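Local atomic coordinates of catechol O-methyltransferase (Niastella koreensis, PDB entry 7CVW), a protein that transfers the methyl group of S-adenosyl-L-methionine to a hydroxyl of catechol-like compounds, with magnesium as cofactor, giving meta- and para-methylated products in equal proportion. Residues A[84-89]-A[123-128]; A[138-141]-A[147-150]; A[151-156]-A[160-165]; A[167-172]-A[184-189]. All coordinates share one frame; numbering follows the deposited sequence.

How the contacts relate
All four contacts follow one another along the chain and belong to the SAM-binding Rossmann-like fold. Contact 1 sets strand 84-89 against helix 118-128. Contacts 2 and 3 share helix 145-154 and have centres only about 8 Å apart; backbone links between Ile138 and residues Val163 and Asp165 put strands 133-138 and 160-165 side by side. Contact 4, about 26 Å from contact 1 between centres, holds the loop after strand 160-165 to helix 181-195, and its Phe189 packs on Phe149 and Ala164. Contacts 1 and 2 both reach S-adenosyl-L-homocysteine, contacts 2 and 3 the magnesium ion, so cofactor and metal sit at the ends of strands 84-89, 133-138 and 160-165.

Contact 1. Residues A[84-89]-A[123-128]; sequences RLITLE and PQLVEE. With SAH (S-adenosyl-L-homocysteine), chain E.
In Ile86, CG1 stands anti to the carbonyl carbon (chi1 -60°) and the chain runs on extended to CD1 (chi2 174°), which carries its end toward Leu125. In Leu125 the extended branch is CD1, while CD2, the branch turned off the chain, meets Ile86 CD1 at 4.2 Å, methyl against methyl. The extended branch goes to the next residue on the same face of the strand, with Leu88 CD1 lying 4.4 Å from Leu125 CD1. One leucine thus spans two strand residues and supplies more than half of the 106 Å² buried here. No hydrogen bond crosses between the segments, and the CA atoms of Ile86 and Leu125 stay 9.7 Å apart, so helix and strand are joined purely through apolar branch ends. Leu125 also touches Leu62 and Arg114, on the strands to either side of 84-89.

Helix 118-128 lies in this way over one face of the central sheet, as expected in the Rossmann-like class I methyltransferase fold. In that fold an acidic residue at the end of the second strand commonly holds the cofactor ribose, and Glu89 does so here. Its side chain bends at chi2 (55°) and offers both carboxylate oxygens to the diol: S-adenosyl-L-homocysteine O3' donates to Glu89 OE1 at 2.6 Å, and O2' donates to Glu89 OE2, also at 2.6 Å. The backbone N of Leu67 further binds OE1 and that of Asp91 binds OE2, which fixes the rotation of the carboxylate.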
# COMPACT_ATOMS: atom_id res chain seq x y z
N ARG A 84 5.59 -6.07 -20.54
CA ARG A 84 5.64 -7.54 -20.43
C ARG A 84 5.52 -7.94 -18.97
O ARG A 84 6.05 -7.23 -18.09
CB ARG A 84 6.95 -8.07 -21.03
CG ARG A 84 7.10 -7.84 -22.53
CD ARG A 84 6.11 -8.65 -23.35
NE ARG A 84 6.25 -8.41 -24.78
CZ ARG A 84 5.58 -7.50 -25.50
NH1 ARG A 84 4.68 -6.71 -24.94
NH2 ARG A 84 5.82 -7.40 -26.80
N LEU A 85 4.84 -9.05 -18.74
CA LEU A 85 4.83 -9.71 -17.42
C LEU A 85 5.27 -11.16 -17.61
O LEU A 85 4.70 -11.89 -18.43
CB LEU A 85 3.44 -9.59 -16.81
CG LEU A 85 3.31 -10.02 -15.34
CD1 LEU A 85 2.15 -9.31 -14.68
CD2 LEU A 85 3.16 -11.52 -15.22
N ILE A 86 6.29 -11.56 -16.89
CA ILE A 86 6.76 -12.98 -16.86
C ILE A 86 6.27 -13.59 -15.54
O ILE A 86 6.47 -12.98 -14.50
CB ILE A 86 8.29 -13.03 -16.99
CG1 ILE A 86 8.76 -12.40 -18.31
CG2 ILE A 86 8.75 -14.46 -16.84
CD1 ILE A 86 10.26 -12.28 -18.44
N THR A 87 5.56 -14.71 -15.60
CA THR A 87 5.04 -15.35 -14.36
C THR A 87 5.54 -16.79 -14.34
O THR A 87 5.54 -17.44 -15.42
CB THR A 87 3.52 -15.18 -14.28
OG1 THR A 87 3.04 -15.69 -13.03
CG2 THR A 87 2.80 -15.82 -15.44
N LEU A 88 5.93 -17.27 -13.16
CA LEU A 88 6.55 -18.60 -12.99
C LEU A 88 5.58 -19.50 -12.25
O LEU A 88 4.98 -19.08 -11.25
CB LEU A 88 7.86 -18.47 -12.21
CG LEU A 88 8.84 -17.42 -12.71
CD1 LEU A 88 10.18 -17.52 -11.99
CD2 LEU A 88 8.99 -17.42 -14.21
N GLU A 89 5.32 -20.69 -12.80
CA GLU A 89 4.36 -21.64 -12.22
C GLU A 89 4.90 -23.05 -12.35
O GLU A 89 5.09 -23.51 -13.49
CB GLU A 89 3.02 -21.48 -12.94
CG GLU A 89 2.01 -22.53 -12.50
CD GLU A 89 1.77 -22.56 -11.00
OE1 GLU A 89 1.46 -21.49 -10.40
OE2 GLU A 89 1.90 -23.64 -10.40
N PRO A 123 17.54 -18.25 -12.02
CA PRO A 123 18.88 -18.12 -12.59
C PRO A 123 18.88 -18.09 -14.13
O PRO A 123 19.73 -17.47 -14.71
CB PRO A 123 19.67 -19.32 -12.04
CG PRO A 123 18.64 -20.28 -11.49
CD PRO A 123 17.44 -19.41 -11.13
N GLN A 124 17.87 -18.66 -14.76
CA GLN A 124 17.71 -18.54 -16.23
C GLN A 124 17.46 -17.07 -16.58
O GLN A 124 18.03 -16.58 -17.56
CB GLN A 124 16.54 -19.36 -16.77
CG GLN A 124 16.54 -20.83 -16.37
CD GLN A 124 15.30 -21.55 -16.85
OE1 GLN A 124 14.33 -20.95 -17.31
NE2 GLN A 124 15.33 -22.87 -16.71
N LEU A 125 16.59 -16.38 -15.83
CA LEU A 125 16.24 -14.97 -16.13
C LEU A 125 17.50 -14.11 -15.95
O LEU A 125 17.69 -13.18 -16.77
CB LEU A 125 15.12 -14.53 -15.18
CG LEU A 125 13.76 -15.19 -15.42
CD1 LEU A 125 12.76 -14.84 -14.31
CD2 LEU A 125 13.17 -14.81 -16.76
N VAL A 126 18.35 -14.44 -14.97
CA VAL A 126 19.65 -13.73 -14.78
C VAL A 126 20.54 -14.00 -16.00
O VAL A 126 21.04 -13.00 -16.59
CB VAL A 126 20.33 -14.11 -13.45
CG1 VAL A 126 21.74 -13.54 -13.37
CG2 VAL A 126 19.49 -13.60 -12.28
N GLU A 127 20.68 -15.26 -16.43
CA GLU A 127 21.51 -15.61 -17.61
C GLU A 127 20.99 -14.88 -18.85
O GLU A 127 21.82 -14.41 -19.66
CB GLU A 127 21.57 -17.12 -17.83
CG GLU A 127 22.42 -17.47 -19.04
CD GLU A 127 22.80 -18.92 -19.23
OE1 GLU A 127 22.32 -19.78 -18.45
OE2 GLU A 127 23.57 -19.18 -20.19
N GLU A 128 19.66 -14.76 -19.00
CA GLU A 128 19.00 -14.14 -20.18
C GLU A 128 19.17 -12.62 -20.16
O GLU A 128 18.92 -12.00 -21.19
CB GLU A 128 17.51 -14.46 -20.18
CG GLU A 128 17.22 -15.91 -20.47
CD GLU A 128 15.84 -16.35 -19.99
OE1 GLU A 128 14.95 -15.46 -19.83
OE2 GLU A 128 15.64 -17.56 -19.80
N SAH E . -0.49 -15.20 -7.26
CA SAH E . -1.64 -16.11 -7.45
CB SAH E . -1.63 -17.21 -6.38
CG SAH E . -0.40 -18.06 -6.38
SD SAH E . -0.82 -19.53 -5.36
C SAH E . -2.90 -15.25 -7.34
O SAH E . -3.73 -15.38 -8.16
OXT SAH E . -2.95 -14.52 -6.40
C5' SAH E . 0.81 -20.34 -5.28
C4' SAH E . 1.21 -20.90 -6.62
O4' SAH E . 2.61 -21.21 -6.53
C3' SAH E . 0.53 -22.22 -7.04
O3' SAH E . -0.04 -22.15 -8.33
C2' SAH E . 1.66 -23.26 -6.99
O2' SAH E . 1.52 -24.30 -7.92
C1' SAH E . 2.85 -22.36 -7.28
N9 SAH E . 4.13 -22.91 -6.90
C8 SAH E . 4.40 -23.80 -5.90
N7 SAH E . 5.66 -24.13 -5.83
C5 SAH E . 6.26 -23.42 -6.85
C6 SAH E . 7.60 -23.32 -7.29
N6 SAH E . 8.59 -24.01 -6.77
N1 SAH E . 7.84 -22.52 -8.33
C2 SAH E . 6.83 -21.85 -8.87
N3 SAH E . 5.55 -21.87 -8.55
C4 SAH E . 5.32 -22.66 -7.51

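Contact 2. Residues A[138-141]-A[147-150]; sequences IDAD and EYFQ. With MG (magnesium ion), chain C; SAH (S-adenosyl-L-homocysteine), chain E.
The loop leaving strand 133-138, which carries the metal and cofactor ligand Asp139, folds back onto helix 145-154 mainly through Tyr148. Tyr148 OH donates a very short hydrogen bond of 2.5 Å to Asp141 OD1, which lies at the edge of the phenol ring and in its plane. The two side chains meet at about a right angle, with the carboxylate plane turned 50° from the ring. Asp141 CG sits between its own backbone N and carbonyl carbon (chi1 50°), which brings the carboxylate both to the phenol and to the adenine, where Asp141 OD1 is 3.4 Å from S-adenosyl-L-homocysteine N6.

The rest of the contact is apolar. Ile138 CG2 approaches Tyr148 CD2 at 4.1 Å, while Ile138 CD1 lies against the backbone of Phe149, 4.0 Å from its CA. Ala140 CB meets Tyr148 CE2 at 4.1 Å.

Asp139 CB points away from the helix; OD1 binds magnesium at 2.4 Å, and OD2 lies farther from it at 2.7 Å and accepts from the cofactor amino N at 2.8 Å. Asp165 and Asn166 complete the protein ligands of the ion, a metal site characteristic of cation-dependent class I O-methyltransferases.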
# COMPACT_ATOMS: atom_id res chain seq x y z
N ILE A 138 6.25 -11.84 -5.33
CA ILE A 138 6.65 -13.17 -4.80
C ILE A 138 5.43 -13.81 -4.13
O ILE A 138 4.97 -13.31 -3.09
CB ILE A 138 7.80 -13.03 -3.81
CG1 ILE A 138 9.00 -12.33 -4.46
CG2 ILE A 138 8.16 -14.41 -3.26
CD1 ILE A 138 10.16 -12.13 -3.52
N ASP A 139 4.92 -14.88 -4.74
CA ASP A 139 3.68 -15.50 -4.25
C ASP A 139 3.64 -16.98 -4.62
O ASP A 139 2.56 -17.48 -4.90
CB ASP A 139 2.45 -14.75 -4.75
CG ASP A 139 1.22 -15.10 -3.94
OD1 ASP A 139 1.42 -15.48 -2.73
OD2 ASP A 139 0.08 -15.00 -4.51
N ALA A 140 4.77 -17.66 -4.52
CA ALA A 140 4.78 -19.09 -4.91
C ALA A 140 4.81 -19.95 -3.65
O ALA A 140 4.04 -19.70 -2.79
CB ALA A 140 5.97 -19.36 -5.80
N ASP A 141 5.62 -21.01 -3.65
CA ASP A 141 5.79 -21.79 -2.41
C ASP A 141 6.45 -20.89 -1.36
O ASP A 141 7.15 -19.93 -1.73
CB ASP A 141 6.55 -23.09 -2.69
CG ASP A 141 7.84 -22.94 -3.47
OD1 ASP A 141 8.00 -21.94 -4.20
OD2 ASP A 141 8.70 -23.83 -3.35
N GLU A 147 15.12 -17.01 -0.34
CA GLU A 147 16.02 -17.14 -1.51
C GLU A 147 15.41 -16.47 -2.74
O GLU A 147 16.14 -15.88 -3.52
CB GLU A 147 16.30 -18.62 -1.76
CG GLU A 147 17.21 -19.19 -0.69
CD GLU A 147 16.62 -19.24 0.71
OE1 GLU A 147 15.52 -19.84 0.87
OE2 GLU A 147 17.27 -18.67 1.65
N TYR A 148 14.10 -16.53 -2.91
CA TYR A 148 13.43 -15.83 -4.02
C TYR A 148 13.75 -14.32 -3.96
O TYR A 148 13.98 -13.68 -5.01
CB TYR A 148 11.92 -16.10 -3.99
CG TYR A 148 11.49 -17.50 -4.27
CD1 TYR A 148 12.29 -18.37 -5.00
CD2 TYR A 148 10.23 -17.94 -3.87
CE1 TYR A 148 11.85 -19.65 -5.31
CE2 TYR A 148 9.78 -19.21 -4.17
CZ TYR A 148 10.60 -20.06 -4.89
OH TYR A 148 10.20 -21.32 -5.19
N PHE A 149 13.77 -13.76 -2.76
CA PHE A 149 14.04 -12.32 -2.58
C PHE A 149 15.48 -12.01 -3.03
O PHE A 149 15.70 -10.98 -3.66
CB PHE A 149 13.81 -11.89 -1.14
CG PHE A 149 13.73 -10.40 -0.95
CD1 PHE A 149 12.53 -9.74 -1.13
CD2 PHE A 149 14.85 -9.66 -0.61
CE1 PHE A 149 12.41 -8.37 -0.93
CE2 PHE A 149 14.74 -8.29 -0.41
CZ PHE A 149 13.53 -7.65 -0.57
N GLN A 150 16.44 -12.89 -2.74
CA GLN A 150 17.84 -12.65 -3.17
C GLN A 150 17.92 -12.65 -4.69
O GLN A 150 18.58 -11.80 -5.25
CB GLN A 150 18.79 -13.69 -2.59
CG GLN A 150 18.71 -13.83 -1.08
CD GLN A 150 18.76 -12.53 -0.32
OE1 GLN A 150 19.57 -11.65 -0.61
NE2 GLN A 150 17.86 -12.40 0.65
MG MG C . -0.87 -15.58 -2.09
N SAH E . -0.49 -15.20 -7.26
CA SAH E . -1.64 -16.11 -7.45
CB SAH E . -1.63 -17.21 -6.38
CG SAH E . -0.40 -18.06 -6.38
SD SAH E . -0.82 -19.53 -5.36
C SAH E . -2.90 -15.25 -7.34
O SAH E . -3.73 -15.38 -8.16
OXT SAH E . -2.95 -14.52 -6.40
C5' SAH E . 0.81 -20.34 -5.28
C4' SAH E . 1.21 -20.90 -6.62
O4' SAH E . 2.61 -21.21 -6.53
C3' SAH E . 0.53 -22.22 -7.04
O3' SAH E . -0.04 -22.15 -8.33
C2' SAH E . 1.66 -23.26 -6.99
O2' SAH E . 1.52 -24.30 -7.92
C1' SAH E . 2.85 -22.36 -7.28
N9 SAH E . 4.13 -22.91 -6.90
C8 SAH E . 4.40 -23.80 -5.90
N7 SAH E . 5.66 -24.13 -5.83
C5 SAH E . 6.26 -23.42 -6.85
C6 SAH E . 7.60 -23.32 -7.29
N6 SAH E . 8.59 -24.01 -6.77
N1 SAH E . 7.84 -22.52 -8.33
C2 SAH E . 6.83 -21.85 -8.87
N3 SAH E . 5.55 -21.87 -8.55
C4 SAH E . 5.32 -22.66 -7.51
O HOH W 1 -2.77 -15.28 -3.51
O HOH W 2 -0.37 -18.00 -2.44

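Contact 3. Residues A[151-156]-A[160-165]; sequences WALRLS and TLIVAD. With MG (magnesium ion), chain C.
Ala152 O is gripped by two donors from opposite faces of its carbonyl plane: Ser156 OG at 2.7 Å and Leu155 N at 2.9 Å. The hydroxyl stands 48° out of the plane, with a C=O...OG angle of 125°, so it is not aimed at a lone pair. Both bonds lie where helix 145-154 ends, and Ser156 CB points toward the strand.

There Ser156 OG lies 3.4 Å from Thr160 CG2, a contact between a polar atom and a methyl. Thr160 CG2 is anti to the backbone N, which leaves OG1 (chi1 -68°) for bonds with Phe133 O and Arg157 N.

Ile162 makes the apolar link. Its CD1 is 3.9 Å from Leu153 CD2 and 4.1 Å from Ala152 CB, and it passes Ser156 OG at 3.9 Å. The side chains of Leu153 and Ile162 cross at about a right angle, and CD2 is the leucine atom that touches.

Strand 133-138, helix 145-154 and strand 160-165 form a beta-alpha-beta crossover, with the two strands parallel neighbours in the sheet. Leu161, whose CB points away from the helix, packs on Leu55 of the second subunit. At the far end of strand 160-165, Asp165 OD2 binds magnesium at 2.4 Å.

The hydroxyl of Ser156 bonds back to the helix end, and that of Thr160 to Phe133 and Arg157, so neither crosses between the segments; helix and strand are held instead by van der Waals contacts of Ile162 CD1 and by Ser156 lying against Thr160.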
# COMPACT_ATOMS: atom_id res chain seq x y z
N TRP A 151 17.24 -13.57 -5.36
CA TRP A 151 17.17 -13.60 -6.84
C TRP A 151 16.45 -12.36 -7.35
O TRP A 151 16.90 -11.75 -8.33
CB TRP A 151 16.49 -14.88 -7.30
CG TRP A 151 17.38 -16.09 -7.23
CD1 TRP A 151 17.28 -17.13 -6.37
CD2 TRP A 151 18.54 -16.35 -8.03
NE1 TRP A 151 18.28 -18.04 -6.60
CE2 TRP A 151 19.07 -17.59 -7.61
CE3 TRP A 151 19.18 -15.67 -9.08
CZ2 TRP A 151 20.21 -18.16 -8.17
CZ3 TRP A 151 20.30 -16.24 -9.65
CH2 TRP A 151 20.81 -17.46 -9.19
N ALA A 152 15.38 -11.94 -6.70
CA ALA A 152 14.62 -10.73 -7.09
C ALA A 152 15.58 -9.53 -7.09
O ALA A 152 15.54 -8.73 -8.05
CB ALA A 152 13.44 -10.54 -6.19
N LEU A 153 16.46 -9.41 -6.10
CA LEU A 153 17.41 -8.26 -6.06
C LEU A 153 18.35 -8.30 -7.27
O LEU A 153 18.66 -7.24 -7.84
CB LEU A 153 18.18 -8.31 -4.75
CG LEU A 153 17.36 -7.97 -3.51
CD1 LEU A 153 18.22 -8.12 -2.25
CD2 LEU A 153 16.82 -6.56 -3.58
N ARG A 154 18.78 -9.49 -7.67
CA ARG A 154 19.65 -9.65 -8.86
C ARG A 154 18.91 -9.19 -10.13
O ARG A 154 19.57 -8.89 -11.11
CB ARG A 154 20.10 -11.11 -8.97
CG ARG A 154 21.20 -11.49 -7.99
CD ARG A 154 22.54 -11.48 -8.70
NE ARG A 154 22.99 -12.84 -8.95
CZ ARG A 154 23.72 -13.23 -9.99
NH1 ARG A 154 24.09 -12.36 -10.93
NH2 ARG A 154 24.07 -14.49 -10.09
N LEU A 155 17.58 -9.18 -10.13
CA LEU A 155 16.74 -8.86 -11.31
C LEU A 155 16.07 -7.49 -11.13
O LEU A 155 15.13 -7.20 -11.88
CB LEU A 155 15.70 -9.98 -11.45
CG LEU A 155 16.30 -11.32 -11.88
CD1 LEU A 155 15.29 -12.44 -11.69
CD2 LEU A 155 16.79 -11.24 -13.32
N SER A 156 16.59 -6.66 -10.22
CA SER A 156 15.98 -5.36 -9.84
C SER A 156 16.82 -4.22 -10.39
O SER A 156 18.00 -4.46 -10.74
CB SER A 156 15.84 -5.23 -8.33
OG SER A 156 14.82 -6.11 -7.85
N THR A 160 12.97 -0.48 -7.90
CA THR A 160 12.10 -1.66 -8.09
C THR A 160 11.30 -1.89 -6.80
O THR A 160 11.88 -1.82 -5.70
CB THR A 160 12.91 -2.92 -8.40
OG1 THR A 160 13.49 -2.79 -9.70
CG2 THR A 160 12.05 -4.16 -8.32
N LEU A 161 10.02 -2.20 -6.95
CA LEU A 161 9.12 -2.58 -5.85
C LEU A 161 9.04 -4.09 -5.84
O LEU A 161 8.65 -4.68 -6.88
CB LEU A 161 7.74 -1.98 -6.08
CG LEU A 161 6.67 -2.43 -5.10
CD1 LEU A 161 6.99 -1.97 -3.69
CD2 LEU A 161 5.30 -1.93 -5.55
N ILE A 162 9.33 -4.70 -4.68
CA ILE A 162 9.17 -6.15 -4.46
C ILE A 162 8.08 -6.31 -3.43
O ILE A 162 8.14 -5.68 -2.36
CB ILE A 162 10.48 -6.82 -4.01
CG1 ILE A 162 11.61 -6.54 -5.00
CG2 ILE A 162 10.25 -8.32 -3.85
CD1 ILE A 162 12.99 -6.84 -4.49
N VAL A 163 7.07 -7.09 -3.78
CA VAL A 163 5.90 -7.40 -2.91
C VAL A 163 5.92 -8.89 -2.64
O VAL A 163 6.10 -9.66 -3.61
CB VAL A 163 4.59 -6.99 -3.60
CG1 VAL A 163 3.39 -7.31 -2.72
CG2 VAL A 163 4.60 -5.53 -3.97
N ALA A 164 5.75 -9.30 -1.40
CA ALA A 164 5.70 -10.73 -1.03
C ALA A 164 4.39 -10.98 -0.29
O ALA A 164 4.16 -10.31 0.73
CB ALA A 164 6.89 -11.13 -0.19
N ASP A 165 3.56 -11.90 -0.77
CA ASP A 165 2.25 -12.16 -0.14
C ASP A 165 2.39 -13.20 0.98
O ASP A 165 3.31 -14.04 0.94
CB ASP A 165 1.22 -12.62 -1.18
CG ASP A 165 -0.22 -12.57 -0.74
OD1 ASP A 165 -0.52 -11.76 0.15
OD2 ASP A 165 -1.05 -13.34 -1.31
MG MG C . -0.87 -15.58 -2.09
O HOH W 1 -2.77 -15.28 -3.51
O HOH W 2 -0.37 -18.00 -2.44

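Contact 4. Residues A[167-172]-A[184-189]; sequences VIRDGK and QGARRF
Phe189 can be followed from its CB, which leaves helix 181-195 toward the loop 167-172. CG stands anti to the backbone N (chi1 170°), and this carries the ring off the helix beside Val167. On one flank of the ring Phe189 CD2 is 3.9 Å from Val167 CG1 and CE2 is 4.0 Å from the same methyl, which approaches the ring obliquely. On the other flank Phe189 CE1 meets Phe149 CD1. At the tip CZ rests against Ala164 CB, so the ring lies between loop, helix 145-154 and strand 160-165.

One turn earlier Ala186 sits against the loop backbone. Its CB is 3.8 Å from Val167 O and 3.9 Å from Val167 CA, and the CA atoms of the two residues are just 4.8 Å apart, so close that the small methyl lies directly on the main chain. Arg169 CG approaches the same methyl of Ala186, CB, more loosely, at 4.4 Å.

No hydrogen bond joins the two segments themselves, but Val167 O accepts one from Asn190 ND2 further along the helix, and Asp213 OD1 binds the backbone N of both Ile168 and Arg169. Ile168 packs on Val9 of the second subunit. The side chain of Arg169 comes within about 7 Å of the magnesium ion, and the loop follows Asp165 and Asn166, consistent with a place beside the metal site of a cation-dependent O-methyltransferase.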
# COMPACT_ATOMS: atom_id res chain seq x y z
N VAL A 167 2.78 -13.19 4.50
CA VAL A 167 3.94 -13.13 5.44
C VAL A 167 3.49 -12.98 6.90
O VAL A 167 4.39 -12.87 7.73
CB VAL A 167 4.94 -12.03 5.03
CG1 VAL A 167 5.53 -12.32 3.65
CG2 VAL A 167 4.33 -10.65 5.12
N ILE A 168 2.19 -13.06 7.22
CA ILE A 168 1.67 -12.92 8.62
C ILE A 168 0.91 -14.18 9.06
O ILE A 168 1.03 -14.55 10.24
CB ILE A 168 0.82 -11.63 8.76
CG1 ILE A 168 1.69 -10.38 8.63
CG2 ILE A 168 0.04 -11.62 10.06
CD1 ILE A 168 2.86 -10.30 9.59
N ARG A 169 0.15 -14.83 8.18
CA ARG A 169 -0.46 -16.17 8.42
C ARG A 169 -1.25 -16.18 9.74
O ARG A 169 -0.97 -17.00 10.61
CB ARG A 169 0.60 -17.28 8.44
CG ARG A 169 1.61 -17.26 7.31
CD ARG A 169 1.02 -17.13 5.93
NE ARG A 169 -0.03 -18.07 5.58
CZ ARG A 169 -0.01 -18.93 4.56
NH1 ARG A 169 -1.06 -19.69 4.35
NH2 ARG A 169 1.02 -18.99 3.73
N ASP A 170 -2.21 -15.27 9.87
CA ASP A 170 -3.19 -15.25 10.98
C ASP A 170 -2.44 -14.96 12.29
O ASP A 170 -2.97 -15.29 13.33
CB ASP A 170 -3.96 -16.57 11.06
CG ASP A 170 -5.33 -16.48 11.73
OD1 ASP A 170 -5.90 -15.40 11.72
OD2 ASP A 170 -5.79 -17.52 12.27
N GLY A 171 -1.25 -14.35 12.22
CA GLY A 171 -0.44 -13.98 13.39
C GLY A 171 0.40 -15.13 13.90
O GLY A 171 1.05 -14.97 14.94
N LYS A 172 0.40 -16.26 13.20
CA LYS A 172 1.17 -17.47 13.61
C LYS A 172 2.67 -17.19 13.49
O LYS A 172 3.45 -17.94 14.08
CB LYS A 172 0.76 -18.69 12.78
CG LYS A 172 -0.63 -19.21 13.14
CD LYS A 172 -0.97 -20.51 12.48
CE LYS A 172 -1.45 -20.34 11.06
NZ LYS A 172 -2.10 -21.58 10.58
N GLN A 184 7.07 -20.99 9.07
CA GLN A 184 8.55 -20.91 9.16
C GLN A 184 9.10 -20.12 7.96
O GLN A 184 10.03 -19.29 8.15
CB GLN A 184 9.17 -22.30 9.19
CG GLN A 184 8.74 -23.13 10.38
CD GLN A 184 9.44 -24.47 10.40
OE1 GLN A 184 10.11 -24.87 9.46
NE2 GLN A 184 9.29 -25.18 11.51
N GLY A 185 8.56 -20.36 6.77
CA GLY A 185 9.03 -19.64 5.58
C GLY A 185 8.81 -18.15 5.72
O GLY A 185 9.71 -17.37 5.38
N ALA A 186 7.65 -17.76 6.23
CA ALA A 186 7.31 -16.34 6.43
C ALA A 186 8.24 -15.73 7.49
O ALA A 186 8.71 -14.63 7.28
CB ALA A 186 5.86 -16.22 6.82
N ARG A 187 8.43 -16.41 8.63
CA ARG A 187 9.27 -15.89 9.73
C ARG A 187 10.68 -15.66 9.22
O ARG A 187 11.28 -14.67 9.58
CB ARG A 187 9.32 -16.82 10.95
CG ARG A 187 8.05 -16.79 11.79
CD ARG A 187 8.09 -17.80 12.94
NE ARG A 187 9.36 -17.73 13.65
CZ ARG A 187 9.70 -16.79 14.53
NH1 ARG A 187 8.86 -15.83 14.89
NH2 ARG A 187 10.91 -16.81 15.07
N ARG A 188 11.22 -16.60 8.45
CA ARG A 188 12.63 -16.52 8.00
C ARG A 188 12.76 -15.36 7.01
O ARG A 188 13.72 -14.60 7.08
CB ARG A 188 13.08 -17.86 7.41
CG ARG A 188 14.57 -17.92 7.14
CD ARG A 188 15.06 -19.34 6.93
NE ARG A 188 14.53 -19.88 5.69
CZ ARG A 188 15.11 -19.73 4.50
NH1 ARG A 188 16.29 -19.14 4.37
NH2 ARG A 188 14.50 -20.23 3.43
N PHE A 189 11.79 -15.23 6.08
CA PHE A 189 11.76 -14.12 5.11
C PHE A 189 11.69 -12.79 5.86
O PHE A 189 12.33 -11.82 5.47
CB PHE A 189 10.57 -14.31 4.16
CG PHE A 189 10.31 -13.11 3.29
CD1 PHE A 189 11.02 -12.94 2.12
CD2 PHE A 189 9.39 -12.14 3.68
CE1 PHE A 189 10.80 -11.82 1.33
CE2 PHE A 189 9.19 -11.02 2.89
CZ PHE A 189 9.88 -10.87 1.72